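Local structure of DUF3201 domain-containing protein (Pyrococcus furiosus, 1YB3) at residues 110-115 with 144-149. The protein is of unknown function; it is a DUF3201-family protein from a hyperthermophilic archaeon, with helices packed around an antiparallel sheet. Numbering follows the deposited sequence.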
ATOM      1  N   PHE A 110       1.298  -3.975  -5.771  1.00 19.41           N
ATOM      2  CA  PHE A 110       2.716  -3.752  -6.060  1.00 18.33           C
ATOM      3  C   PHE A 110       3.536  -4.357  -4.925  1.00 18.36           C
ATOM      4  O   PHE A 110       3.182  -4.234  -3.750  1.00 19.94           O
ATOM      5  CB  PHE A 110       3.035  -2.244  -6.138  1.00 20.38           C
ATOM      6  CG  PHE A 110       2.282  -1.500  -7.221  1.00 20.32           C
ATOM      7  CD1 PHE A 110       2.891  -1.231  -8.442  1.00 22.69           C
ATOM      8  CD2 PHE A 110       0.974  -1.064  -7.016  1.00 22.95           C
ATOM      9  CE1 PHE A 110       2.191  -0.521  -9.456  1.00 23.37           C
ATOM     10  CE2 PHE A 110       0.269  -0.366  -8.000  1.00 26.08           C
ATOM     11  CZ  PHE A 110       0.885  -0.098  -9.236  1.00 23.41           C
ATOM     12  N   ILE A 111       4.660  -4.984  -5.270  1.00 18.28           N
ATOM     13  CA  ILE A 111       5.586  -5.468  -4.251  1.00 17.45           C
ATOM     14  C   ILE A 111       6.949  -4.890  -4.606  1.00 19.62           C
ATOM     15  O   ILE A 111       7.412  -5.076  -5.734  1.00 22.33           O
ATOM     16  CB  ILE A 111       5.689  -7.002  -4.249  1.00 17.78           C
ATOM     17  CG1 ILE A 111       4.294  -7.638  -4.131  1.00 17.57           C
ATOM     18  CG2 ILE A 111       6.610  -7.491  -3.127  1.00 18.91           C
ATOM     19  CD1 ILE A 111       4.297  -9.175  -4.339  1.00 18.83           C
ATOM     20  N   TYR A 112       7.547  -4.191  -3.657  1.00 18.28           N
ATOM     21  CA  TYR A 112       8.761  -3.402  -3.933  1.00 18.86           C
ATOM     22  C   TYR A 112       9.647  -3.277  -2.716  1.00 22.99           C
ATOM     23  O   TYR A 112       9.190  -3.461  -1.604  1.00 21.27           O
ATOM     24  CB  TYR A 112       8.393  -2.017  -4.502  1.00 20.41           C
ATOM     25  CG  TYR A 112       7.426  -1.167  -3.690  1.00 22.02           C
ATOM     26  CD1 TYR A 112       7.863  -0.396  -2.608  1.00 21.70           C
ATOM     27  CD2 TYR A 112       6.065  -1.116  -4.034  1.00 21.97           C
ATOM     28  CE1 TYR A 112       6.955   0.413  -1.867  1.00 21.78           C
ATOM     29  CE2 TYR A 112       5.159  -0.318  -3.316  1.00 22.76           C
ATOM     30  CZ  TYR A 112       5.607   0.438  -2.232  1.00 21.61           C
ATOM     31  OH  TYR A 112       4.720   1.232  -1.517  1.00 21.56           O
ATOM     32  N   GLY A 113      10.934  -2.981  -2.932  1.00 20.35           N
ATOM     33  CA  GLY A 113      11.866  -2.743  -1.828  1.00 23.37           C
ATOM     34  C   GLY A 113      11.788  -1.327  -1.286  1.00 25.82           C
ATOM     35  O   GLY A 113      10.701  -0.757  -1.173  1.00 27.51           O
ATOM     36  N   ALA A 114      12.949  -0.748  -0.963  1.00 26.92           N
ATOM     37  CA  ALA A 114      13.008   0.587  -0.351  1.00 28.56           C
ATOM     38  C   ALA A 114      12.353   1.692  -1.187  1.00 29.28           C
ATOM     39  O   ALA A 114      11.701   2.571  -0.636  1.00 31.96           O
ATOM     40  CB  ALA A 114      14.447   0.968  -0.011  1.00 29.68           C
ATOM     41  N   GLU A 115      12.527   1.633  -2.508  1.00 27.28           N
ATOM     42  CA  GLU A 115      11.920   2.613  -3.420  1.00 27.83           C
ATOM     43  C   GLU A 115      10.960   1.970  -4.418  1.00 26.63           C
ATOM     44  O   GLU A 115      11.360   1.090  -5.183  1.00 26.14           O
ATOM     45  CB  GLU A 115      13.011   3.370  -4.200  1.00 30.40           C
ATOM     46  CG  GLU A 115      14.145   3.933  -3.341  1.00 35.68           C
ATOM     47  CD  GLU A 115      13.693   4.992  -2.354  1.00 38.43           C
ATOM     48  OE1 GLU A 115      12.630   5.615  -2.571  1.00 38.74           O
ATOM     49  OE2 GLU A 115      14.416   5.204  -1.355  1.00 43.70           O
HETATM   50  N   MSE A 144      13.752  -4.940   3.687  1.00 28.66           N
HETATM   51  CA  MSE A 144      12.310  -4.735   3.950  1.00 26.05           C
HETATM   52  C   MSE A 144      11.551  -4.821   2.630  1.00 26.54           C
HETATM   53  O   MSE A 144      11.918  -4.151   1.651  1.00 25.32           O
HETATM   54  CB  MSE A 144      12.072  -3.368   4.609  1.00 29.59           C
HETATM   55  CG  MSE A 144      12.791  -3.173   5.947  1.00 35.63           C
HETATM   56 SE   MSE A 144      12.163  -4.442   7.300  1.00 46.66          SE
HETATM   57  CE  MSE A 144      10.287  -4.020   7.202  1.00 38.54           C
ATOM     58  N   ILE A 145      10.507  -5.650   2.587  1.00 20.77           N
ATOM     59  CA  ILE A 145       9.710  -5.816   1.375  1.00 16.89           C
ATOM     60  C   ILE A 145       8.322  -5.246   1.636  1.00 20.43           C
ATOM     61  O   ILE A 145       7.680  -5.621   2.618  1.00 19.61           O
ATOM     62  CB  ILE A 145       9.570  -7.310   0.953  1.00 19.57           C
ATOM     63  CG1 ILE A 145      10.940  -8.041   0.938  1.00 22.07           C
ATOM     64  CG2 ILE A 145       8.789  -7.460  -0.371  1.00 19.75           C
ATOM     65  CD1 ILE A 145      12.055  -7.358   0.086  1.00 23.89           C
ATOM     66  N   ASN A 146       7.882  -4.349   0.755  1.00 17.20           N
ATOM     67  CA  ASN A 146       6.596  -3.672   0.873  1.00 18.54           C
ATOM     68  C   ASN A 146       5.561  -4.283  -0.046  1.00 16.16           C
ATOM     69  O   ASN A 146       5.851  -4.611  -1.213  1.00 17.24           O
ATOM     70  CB  ASN A 146       6.731  -2.193   0.515  1.00 20.37           C
ATOM     71  CG  ASN A 146       7.592  -1.439   1.482  1.00 22.92           C
ATOM     72  OD1 ASN A 146       7.120  -0.952   2.496  1.00 23.74           O
ATOM     73  ND2 ASN A 146       8.878  -1.316   1.160  1.00 25.98           N
ATOM     74  N   PHE A 147       4.327  -4.414   0.471  1.00 15.17           N
ATOM     75  CA  PHE A 147       3.192  -4.942  -0.273  1.00 15.54           C
ATOM     76  C   PHE A 147       2.140  -3.852  -0.242  1.00 16.01           C
ATOM     77  O   PHE A 147       1.619  -3.544   0.825  1.00 15.94           O
ATOM     78  CB  PHE A 147       2.652  -6.197   0.431  1.00 17.47           C
ATOM     79  CG  PHE A 147       3.658  -7.313   0.484  1.00 15.32           C
ATOM     80  CD1 PHE A 147       3.628  -8.343  -0.463  1.00 18.81           C
ATOM     81  CD2 PHE A 147       4.694  -7.283   1.441  1.00 15.64           C
ATOM     82  CE1 PHE A 147       4.606  -9.362  -0.446  1.00 18.28           C
ATOM     83  CE2 PHE A 147       5.673  -8.275   1.468  1.00 16.71           C
ATOM     84  CZ  PHE A 147       5.628  -9.324   0.518  1.00 18.97           C
ATOM     85  N   GLU A 148       1.892  -3.229  -1.395  1.00 15.95           N
ATOM     86  CA  GLU A 148       0.956  -2.104  -1.515  1.00 16.39           C
ATOM     87  C   GLU A 148      -0.264  -2.504  -2.346  1.00 15.20           C
ATOM     88  O   GLU A 148      -0.128  -3.079  -3.425  1.00 18.03           O
ATOM     89  CB  GLU A 148       1.629  -0.856  -2.158  1.00 15.46           C
ATOM     90  CG  GLU A 148       0.618   0.233  -2.493  1.00 16.43           C
ATOM     91  CD  GLU A 148       1.238   1.523  -3.065  1.00 18.64           C
ATOM     92  OE1 GLU A 148       2.438   1.768  -2.802  1.00 21.24           O
ATOM     93  OE2 GLU A 148       0.524   2.285  -3.751  1.00 22.08           O
ATOM     94  N   VAL A 149      -1.457  -2.208  -1.828  1.00 15.48           N
ATOM     95  CA  VAL A 149      -2.691  -2.428  -2.570  1.00 15.89           C
ATOM     96  C   VAL A 149      -3.360  -1.064  -2.804  1.00 14.27           C
ATOM     97  O   VAL A 149      -3.529  -0.290  -1.849  1.00 14.79           O
ATOM     98  CB  VAL A 149      -3.624  -3.389  -1.789  1.00 16.36           C
ATOM     99  CG1 VAL A 149      -4.923  -3.596  -2.545  1.00 17.12           C
ATOM    100  CG2 VAL A 149      -2.871  -4.747  -1.492  1.00 16.04           C
TER
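Y112 and E148, two residues out of register on neighbouring strands, are joined by their side chains: the phenol OH donates to E148 OE1 over 2.7 Å, meeting that oxygen nearly along its C-O axis, with ring and carboxylate planes 80° apart. Y112 CG sits between its backbone N and carbonyl carbon (chi1 54°), and the ring beyond it lies against N146 and E148. There N146 CB lies over one ring face, 3.5 Å from Y112 CE1, in a CH-pi contact. The backbones satisfy each other in two antiparallel hydrogen-bonded pairs. F110 N gives to E148 O and E148 N returns to F110 O, both at 2.9 Å; Y112 N reaches N146 O at 3.0 Å, and N146 N reaches Y112 O at 2.8 Å. N146 O also receives a CA-H contact from I111. Between these pairs, I111 and F147 form the non-hydrogen-bonded pair, and their peptide groups bond outward to F121 and Y122 on one side and F87 on the other. Strands 108-112 and 144-150 are inner neighbours in a seven-stranded antiparallel sheet, flanked by 120-123 and 82-90. A phenylalanine in place of Y112 would probably leave E148 OE1 without this donor and its carboxylate freer to turn, close to the like charge of D150. Just past the end of strand 108-112, G113 O receives a weak, bent bond from N146 ND2 (126° at the hydrogen). On the opposite face, which helix 96-105 covers, I111 CG2 rests over the F147 ring and touches I145 CG2 at 3.5 Å, while F98 meets the F147 ring edge-to-face.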